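PDB 5XH8: extracellular invertase from Aspergillus kawachii, which hydrolyses sucrose by releasing its fructose unit and has high transfructosylation activity, probably building fructooligosaccharides such as 1-kestose. Local coordinates for residues A96-S101 with A168-Y173; L114-S119 with E134-A139; G40-H45 with A320-V325. One frame throughout, in Å; residues are numbered along the deposited sequence.

Contact 1 (A96-S101 with A168-Y173). With GOL (glycerol), chain C.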
loop_
_atom_site.group_PDB
_atom_site.type_symbol
_atom_site.label_atom_id
_atom_site.label_comp_id
_atom_site.label_asym_id
_atom_site.label_seq_id
_atom_site.Cartn_x
_atom_site.Cartn_y
_atom_site.Cartn_z
ATOM N N ALA A 96 -10.632 8.480 2.941
ATOM C CA ALA A 96 -10.558 9.926 2.737
ATOM C C ALA A 96 -9.585 10.317 1.640
ATOM O O ALA A 96 -8.655 9.547 1.296
ATOM C CB ALA A 96 -10.184 10.623 4.051
ATOM N N VAL A 97 -9.823 11.508 1.100
ATOM C CA VAL A 97 -8.912 12.175 0.201
ATOM C C VAL A 97 -8.331 13.346 0.974
ATOM O O VAL A 97 -9.072 14.253 1.394
ATOM C CB VAL A 97 -9.627 12.712 -1.042
ATOM C CG1 VAL A 97 -8.711 13.657 -1.851
ATOM C CG2 VAL A 97 -10.107 11.560 -1.906
ATOM N N PHE A 98 -7.014 13.323 1.159
ATOM C CA PHE A 98 -6.286 14.421 1.802
ATOM C C PHE A 98 -5.615 15.285 0.718
ATOM O O PHE A 98 -5.846 15.098 -0.486
ATOM C CB PHE A 98 -5.296 13.853 2.834
ATOM C CG PHE A 98 -5.893 13.513 4.202
ATOM C CD1 PHE A 98 -7.285 13.546 4.472
ATOM C CD2 PHE A 98 -5.042 13.107 5.225
ATOM C CE1 PHE A 98 -7.768 13.196 5.733
ATOM C CE2 PHE A 98 -5.536 12.761 6.483
ATOM C CZ PHE A 98 -6.889 12.820 6.744
ATOM N N ASP A 99 -4.816 16.258 1.136
ATOM C CA ASP A 99 -4.274 17.251 0.225
ATOM C C ASP A 99 -3.378 16.619 -0.847
ATOM O O ASP A 99 -2.739 15.604 -0.610
ATOM C CB ASP A 99 -3.420 18.288 0.992
ATOM C CG ASP A 99 -4.231 19.171 1.938
ATOM O OD1 ASP A 99 -5.450 19.336 1.701
ATOM O OD2 ASP A 99 -3.633 19.704 2.908
ATOM N N GLY A 100 -3.311 17.279 -1.995
ATOM C CA GLY A 100 -2.369 16.943 -3.037
ATOM C C GLY A 100 -1.993 18.177 -3.830
ATOM O O GLY A 100 -2.593 19.268 -3.646
ATOM N N SER A 101 -1.023 17.995 -4.729
ATOM C CA SER A 101 -0.590 19.041 -5.618
ATOM C C SER A 101 -0.453 18.500 -7.038
ATOM O O SER A 101 -0.426 17.270 -7.262
ATOM C CB SER A 101 0.730 19.655 -5.125
ATOM O OG SER A 101 1.716 18.665 -4.927
ATOM N N ALA A 168 2.870 11.666 11.067
ATOM C CA ALA A 168 2.064 12.044 9.928
ATOM C C ALA A 168 2.932 11.876 8.700
ATOM O O ALA A 168 4.175 11.973 8.783
ATOM C CB ALA A 168 1.633 13.504 10.019
ATOM N N PHE A 169 2.273 11.665 7.558
ATOM C CA PHE A 169 2.947 11.459 6.286
ATOM C C PHE A 169 2.023 11.828 5.117
ATOM O O PHE A 169 1.445 10.959 4.460
ATOM C CB PHE A 169 3.417 10.009 6.207
ATOM C CG PHE A 169 4.341 9.730 5.063
ATOM C CD1 PHE A 169 5.632 10.219 5.068
ATOM C CD2 PHE A 169 3.939 8.938 4.018
ATOM C CE1 PHE A 169 6.487 9.967 4.009
ATOM C CE2 PHE A 169 4.793 8.667 2.961
ATOM C CZ PHE A 169 6.076 9.178 2.963
ATOM N N ARG A 170 1.890 13.129 4.854
ATOM C CA ARG A 170 0.850 13.596 3.940
ATOM C C ARG A 170 1.165 14.929 3.298
ATOM O O ARG A 170 2.206 15.536 3.589
ATOM C CB ARG A 170 -0.487 13.662 4.687
ATOM C CG ARG A 170 -0.477 14.484 5.959
ATOM C CD ARG A 170 -1.908 14.715 6.481
ATOM N NE ARG A 170 -1.897 15.445 7.750
ATOM C CZ ARG A 170 -1.756 14.911 8.971
ATOM N NH1 ARG A 170 -1.687 13.585 9.161
ATOM N NH2 ARG A 170 -1.718 15.723 10.040
ATOM N N ASP A 171 0.250 15.360 2.430
ATOM C CA ASP A 171 0.254 16.684 1.799
ATOM C C ASP A 171 1.439 16.840 0.827
ATOM O O ASP A 171 2.190 17.810 0.903
ATOM C CB ASP A 171 0.282 17.822 2.828
ATOM C CG ASP A 171 -0.758 17.687 3.920
ATOM O OD1 ASP A 171 -1.810 17.059 3.695
ATOM O OD2 ASP A 171 -0.487 18.240 5.028
ATOM N N PRO A 172 1.592 15.898 -0.102
ATOM C CA PRO A 172 2.726 15.991 -1.013
ATOM C C PRO A 172 2.676 17.286 -1.821
ATOM O O PRO A 172 1.592 17.665 -2.340
ATOM C CB PRO A 172 2.561 14.760 -1.909
ATOM C CG PRO A 172 1.092 14.447 -1.851
ATOM C CD PRO A 172 0.720 14.747 -0.442
ATOM N N TYR A 173 3.830 17.957 -1.886
ATOM C CA TYR A 173 3.988 19.222 -2.604
ATOM C C TYR A 173 5.061 19.071 -3.684
ATOM O O TYR A 173 6.264 18.983 -3.380
ATOM C CB TYR A 173 4.340 20.350 -1.634
ATOM C CG TYR A 173 4.179 21.714 -2.261
ATOM C CD1 TYR A 173 2.942 22.389 -2.218
ATOM C CD2 TYR A 173 5.230 22.318 -2.937
ATOM C CE1 TYR A 173 2.779 23.631 -2.822
ATOM C CE2 TYR A 173 5.076 23.560 -3.566
ATOM C CZ TYR A 173 3.845 24.220 -3.502
ATOM O OH TYR A 173 3.686 25.455 -4.125
HETATM C C1 GOL C . -5.702 17.279 4.536
HETATM O O1 GOL C . -4.504 16.705 4.039
HETATM C C2 GOL C . -5.406 17.490 6.000
HETATM O O2 GOL C . -4.842 18.803 6.228
HETATM C C3 GOL C . -6.628 17.286 6.840
HETATM O O3 GOL C . -6.088 16.740 8.044
#
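Phe98 meets the aliphatic part of Arg170 obliquely, ring atom CD2 lying 3.7 Å from Arg170 CD. The ring and the guanidinium stand almost perpendicular, their planes 84° apart. The guanidinium itself is held outside the pair, by salt bridges to Glu134 and Glu248. Glycerol fills the next position: its O3 lies over one face of the Phe98 ring, offset toward the rim. Glycerol O1 joins the two strands. It takes a nearly straight hydrogen bond from Asp99 N (3.0 Å, 166° at the hydrogen) and gives one to Asp171 OD1 at 2.7 Å. Asp99 OD2 and Asp171 OD1 are 3.3 Å apart, two acceptors with no bond between them. Farther along, Ser101 OG donates to Pro172 O at 2.8 Å, from above the carbonyl plane, and is also bonded to Val174 N. The strands run at 27° to each other, their axes 5.1 Å apart at the closest. They are the inner strands of two successive propeller blades. Arg170-Asp171-Pro172 matches the RDP motif of family GH32, which lines the sugar-binding pocket in relatives.

Contact 2 (L114-S119 with E134-A139)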
loop_
_atom_site.group_PDB
_atom_site.type_symbol
_atom_site.label_atom_id
_atom_site.label_comp_id
_atom_site.label_asym_id
_atom_site.label_seq_id
_atom_site.Cartn_x
_atom_site.Cartn_y
_atom_site.Cartn_z
ATOM N N LEU A 114 -0.757 14.430 -7.489
ATOM C CA LEU A 114 -0.208 13.544 -6.479
ATOM C C LEU A 114 -0.831 13.953 -5.137
ATOM O O LEU A 114 -0.665 15.089 -4.701
ATOM C CB LEU A 114 1.322 13.664 -6.421
ATOM C CG LEU A 114 2.060 12.767 -5.426
ATOM C CD1 LEU A 114 1.873 11.294 -5.729
ATOM C CD2 LEU A 114 3.541 13.109 -5.402
ATOM N N TYR A 115 -1.511 13.022 -4.472
ATOM C CA TYR A 115 -2.296 13.349 -3.280
ATOM C C TYR A 115 -2.254 12.256 -2.239
ATOM O O TYR A 115 -1.917 11.083 -2.538
ATOM C CB TYR A 115 -3.752 13.629 -3.673
ATOM C CG TYR A 115 -4.589 12.397 -4.025
ATOM C CD1 TYR A 115 -4.514 11.815 -5.289
ATOM C CD2 TYR A 115 -5.449 11.828 -3.098
ATOM C CE1 TYR A 115 -5.269 10.697 -5.608
ATOM C CE2 TYR A 115 -6.194 10.696 -3.405
ATOM C CZ TYR A 115 -6.105 10.134 -4.663
ATOM O OH TYR A 115 -6.869 9.041 -4.977
ATOM N N THR A 116 -2.608 12.628 -1.016
ATOM C CA THR A 116 -2.636 11.656 0.067
ATOM C C THR A 116 -3.966 10.910 0.066
ATOM O O THR A 116 -5.025 11.487 0.338
ATOM C CB THR A 116 -2.360 12.269 1.444
ATOM O OG1 THR A 116 -1.052 12.860 1.448
ATOM C CG2 THR A 116 -2.400 11.174 2.523
ATOM N N SER A 117 -3.865 9.617 -0.226
ATOM C CA SER A 117 -4.970 8.668 -0.232
ATOM C C SER A 117 -5.040 7.992 1.155
ATOM O O SER A 117 -4.053 7.425 1.608
ATOM C CB SER A 117 -4.761 7.659 -1.363
ATOM O OG SER A 117 -3.411 7.240 -1.486
ATOM N N VAL A 118 -6.187 8.108 1.832
ATOM C CA VAL A 118 -6.351 7.672 3.217
ATOM C C VAL A 118 -7.201 6.378 3.324
ATOM O O VAL A 118 -8.320 6.279 2.781
ATOM C CB VAL A 118 -6.941 8.788 4.078
ATOM C CG1 VAL A 118 -7.217 8.331 5.514
ATOM C CG2 VAL A 118 -6.024 10.010 4.076
ATOM N N SER A 119 -6.634 5.385 4.011
ATOM C CA SER A 119 -7.263 4.074 4.210
ATOM C C SER A 119 -7.655 3.731 5.657
ATOM O O SER A 119 -8.399 2.763 5.875
ATOM C CB SER A 119 -6.341 2.993 3.682
ATOM O OG SER A 119 -6.081 3.173 2.310
ATOM N N GLU A 134 -1.824 6.562 5.450
ATOM C CA GLU A 134 -1.597 7.579 4.447
ATOM C C GLU A 134 -0.614 7.076 3.366
ATOM O O GLU A 134 0.547 6.738 3.659
ATOM C CB GLU A 134 -1.068 8.854 5.100
ATOM C CG GLU A 134 -1.989 9.442 6.174
ATOM C CD GLU A 134 -1.306 10.509 6.994
ATOM O OE1 GLU A 134 -0.170 10.237 7.472
ATOM O OE2 GLU A 134 -1.891 11.614 7.144
ATOM N N THR A 135 -1.099 7.005 2.133
ATOM C CA THR A 135 -0.273 6.687 0.974
ATOM C C THR A 135 -0.377 7.862 0.009
ATOM O O THR A 135 -1.213 8.759 0.184
ATOM C CB THR A 135 -0.719 5.388 0.302
ATOM O OG1 THR A 135 -2.079 5.491 -0.120
ATOM C CG2 THR A 135 -0.616 4.204 1.264
ATOM N N GLN A 136 0.498 7.892 -0.986
ATOM C CA GLN A 136 0.439 8.952 -1.997
ATOM C C GLN A 136 0.123 8.312 -3.345
ATOM O O GLN A 136 0.840 7.383 -3.781
ATOM C CB GLN A 136 1.725 9.784 -2.040
ATOM C CG GLN A 136 2.445 9.934 -0.698
ATOM C CD GLN A 136 1.588 10.579 0.370
ATOM O OE1 GLN A 136 0.772 11.466 0.092
ATOM N NE2 GLN A 136 1.780 10.145 1.612
ATOM N N SER A 137 -0.948 8.802 -3.985
ATOM C CA SER A 137 -1.511 8.226 -5.201
ATOM C C SER A 137 -1.587 9.261 -6.290
ATOM O O SER A 137 -1.520 10.475 -6.016
ATOM C CB SER A 137 -2.903 7.646 -4.925
ATOM O OG SER A 137 -2.808 6.510 -4.075
ATOM N N LEU A 138 -1.745 8.781 -7.524
ATOM C CA LEU A 138 -1.854 9.640 -8.710
ATOM C C LEU A 138 -3.244 9.637 -9.318
ATOM O O LEU A 138 -3.934 8.609 -9.340
ATOM C CB LEU A 138 -0.883 9.192 -9.814
ATOM C CG LEU A 138 0.619 9.342 -9.537
ATOM C CD1 LEU A 138 1.380 8.775 -10.737
ATOM C CD2 LEU A 138 1.025 10.780 -9.286
ATOM N N ALA A 139 -3.632 10.819 -9.799
ATOM C CA ALA A 139 -4.790 11.000 -10.630
ATOM C C ALA A 139 -4.445 12.007 -11.733
ATOM O O ALA A 139 -3.531 12.830 -11.602
ATOM C CB ALA A 139 -5.983 11.485 -9.824
#
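Thr116 and Gln136 run alongside each other from neighbouring strands, and Thr116 OG1 donates to Gln136 OE1 at 2.7 Å. The donor sits in the amide plane, on a lone pair of OE1. The same hydroxyl is hydrogen-bonded to Asp171 N, and Gln136 NE2 to Phe169 O, so both polar groups also reach the next blade. Gln136 bends at chi2 (-59°), which turns CD toward Thr116.

On the other face of the sheet, Ser117 OG is flanked by two hydroxyls. Thr135 OG1 is 2.6 Å from it and Ser137 OG 2.8 Å. Either member of each pair could be the donor. Ser137 OG has a further, weak bond to Asn92.

The backbone is paired as antiparallel strands. Tyr115 and Ser137 exchange two bonds, with Tyr115 N to Ser137 O at 3.0 Å. Ser117 and Thr135 do the same, with Thr135 N to Ser117 O nearly straight at 176°. Tyr115 OH goes to Asp93, and Glu134 OE1 to Tyr129 and Phe169 N. Apolar contacts complete the pairing. Leu114 CD1 meets Leu138 CD2 at 3.7 Å, and Thr116 CG2 rests on Glu134 CB at the same distance.

All the touching residues are buried, and many of their side chains are polar. Their hydroxyl, amide and carboxylate groups are matched by partners inside the protein. Gln136 is gripped at OE1 by Thr116 and at NE2 by Phe169 O, which should help hold its amide and Thr116 OG1 in place against the neighbouring blade.

Contact 3 (G40-H45 with A320-V325)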
loop_
_atom_site.group_PDB
_atom_site.type_symbol
_atom_site.label_atom_id
_atom_site.label_comp_id
_atom_site.label_asym_id
_atom_site.label_seq_id
_atom_site.Cartn_x
_atom_site.Cartn_y
_atom_site.Cartn_z
ATOM N N GLY A 40 -12.020 23.339 3.525
ATOM C CA GLY A 40 -10.839 22.957 4.275
ATOM C C GLY A 40 -9.584 23.472 3.570
ATOM O O GLY A 40 -9.631 24.483 2.892
ATOM N N ASP A 41 -8.481 22.739 3.724
ATOM C CA ASP A 41 -7.156 23.139 3.204
ATOM C C ASP A 41 -7.253 23.454 1.716
ATOM O O ASP A 41 -7.823 22.640 0.961
ATOM C CB ASP A 41 -6.135 21.999 3.304
ATOM C CG ASP A 41 -5.872 21.518 4.712
ATOM O OD1 ASP A 41 -6.674 21.803 5.620
ATOM O OD2 ASP A 41 -4.852 20.798 4.894
ATOM N N PRO A 42 -6.693 24.596 1.271
ATOM C CA PRO A 42 -6.528 24.742 -0.159
ATOM C C PRO A 42 -5.444 23.749 -0.645
ATOM O O PRO A 42 -4.611 23.321 0.142
ATOM C CB PRO A 42 -6.079 26.192 -0.312
ATOM C CG PRO A 42 -5.325 26.462 0.953
ATOM C CD PRO A 42 -6.076 25.712 2.011
ATOM N N CYS A 43 -5.516 23.358 -1.910
ATOM C CA CYS A 43 -4.534 22.454 -2.516
ATOM C C CYS A 43 -4.825 22.400 -4.004
ATOM O O CYS A 43 -5.676 23.149 -4.506
ATOM C CB CYS A 43 -4.591 21.040 -1.877
ATOM S SG CYS A 43 -6.207 20.249 -1.928
ATOM N N LEU A 44 -4.066 21.583 -4.727
ATOM C CA LEU A 44 -4.360 21.228 -6.115
ATOM C C LEU A 44 -4.160 22.365 -7.143
ATOM O O LEU A 44 -4.331 22.118 -8.344
ATOM C CB LEU A 44 -5.785 20.609 -6.217
ATOM C CG LEU A 44 -6.383 20.168 -7.565
ATOM C CD1 LEU A 44 -7.145 18.858 -7.455
ATOM C CD2 LEU A 44 -7.277 21.239 -8.153
ATOM N N HIS A 45 -3.717 23.553 -6.716
ATOM C CA HIS A 45 -3.632 24.708 -7.616
ATOM C C HIS A 45 -2.711 24.422 -8.820
ATOM O O HIS A 45 -1.678 23.771 -8.663
ATOM C CB HIS A 45 -3.030 25.960 -6.952
ATOM C CG HIS A 45 -3.581 26.329 -5.615
ATOM N ND1 HIS A 45 -4.924 26.262 -5.303
ATOM C CD2 HIS A 45 -2.974 26.872 -4.536
ATOM C CE1 HIS A 45 -5.114 26.681 -4.067
ATOM N NE2 HIS A 45 -3.946 27.078 -3.586
ATOM N N ALA A 320 -2.654 26.118 6.943
ATOM C CA ALA A 320 -2.752 25.201 5.802
ATOM C C ALA A 320 -2.545 25.853 4.466
ATOM O O ALA A 320 -3.148 25.425 3.488
ATOM C CB ALA A 320 -4.108 24.479 5.823
ATOM N N ALA A 321 -1.690 26.878 4.392
ATOM C CA ALA A 321 -1.550 27.617 3.141
ATOM C C ALA A 321 -1.069 26.744 1.992
ATOM O O ALA A 321 -0.185 25.898 2.166
ATOM C CB ALA A 321 -0.661 28.826 3.314
ATOM N N ALA A 322 -1.690 26.934 0.834
ATOM C CA ALA A 322 -1.259 26.322 -0.387
ATOM C C ALA A 322 -1.071 27.401 -1.420
ATOM O O ALA A 322 -1.990 28.169 -1.743
ATOM C CB ALA A 322 -2.265 25.304 -0.896
ATOM N N GLY A 323 0.100 27.352 -2.024
ATOM C CA GLY A 323 0.543 28.316 -3.009
ATOM C C GLY A 323 1.048 27.584 -4.234
ATOM O O GLY A 323 1.221 26.366 -4.219
ATOM N N LYS A 324 1.265 28.326 -5.301
ATOM C CA LYS A 324 1.714 27.753 -6.549
ATOM C C LYS A 324 2.399 28.822 -7.372
ATOM O O LYS A 324 2.003 29.985 -7.337
ATOM C CB LYS A 324 0.521 27.215 -7.346
ATOM C CG LYS A 324 0.858 26.290 -8.504
ATOM C CD LYS A 324 1.458 24.967 -8.014
ATOM C CE LYS A 324 1.535 23.894 -9.108
ATOM N NZ LYS A 324 2.078 22.635 -8.510
ATOM N N VAL A 325 3.378 28.392 -8.155
ATOM C CA VAL A 325 3.980 29.207 -9.194
ATOM C C VAL A 325 2.921 29.593 -10.198
ATOM O O VAL A 325 2.163 28.746 -10.682
ATOM C CB VAL A 325 5.109 28.437 -9.940
ATOM C CG1 VAL A 325 5.614 29.237 -11.142
ATOM C CG2 VAL A 325 6.242 28.171 -8.970
HETATM O O HOH W 1 -2.521 23.103 1.822
HETATM O O HOH W 2 -0.525 22.165 -6.876
#
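His45 reaches across to the other strand with the edge of its ring, NE2 donating to Ala322 O at 2.9 Å. The acceptor lies in the ring plane, yet the bond is bent (130° at the hydrogen) and comes from well above the carbonyl plane. On the far side of the ring ND1 is hydrogen-bonded to Gly57 N, which helps fix its rotation. Lys324 CE packs closely too, 3.2 Å from His45 O. Toward the start of both segments, Ala322 CB sits 3.2 Å from Pro42 O and 3.8 Å from Pro42 CG, while Ala320 CB rests against the carboxylate of Asp41.

The rest is looser. The two backbones share no direct hydrogen bond, and their axes come no closer than 5.9 Å. One water bridges them by donating to Pro42 O (2.7 Å) and Ala320 O. A second donates to His45 O and accepts from Lys324 NZ. Lys324 NZ is also bonded to Val102 O.

The strands run nearly parallel, at 18°, as inner strands of the first and last propeller blades. Strand 54-60 pairs with 37-47, and strand 341-348 with 318-326. From the latter neighbour, Trp347 packs on Pro42 and Ala320, and the Tyr345 ring meets His45.

Overall arrangement
From the N terminus the chain first lays down 40-45, the inner strand of the first blade of the five-bladed propeller. It then enters the second blade at 96-101 and turns through 114-119 and 134-139. Contact 2 closes the short loop between those two strands, within that blade. The chain next reaches 168-173, the inner strand of the third blade, where contact 1 closes a loop around contact 2. After the rest of the third blade and the fourth, 320-325 in the fifth blade returns to 40-45. Contact 3 thus encloses both others and shuts the ring. None of the loops cross. Contact 1 touches both neighbours, whereas contacts 2 and 3 stay about 7 Å apart at their nearest atoms.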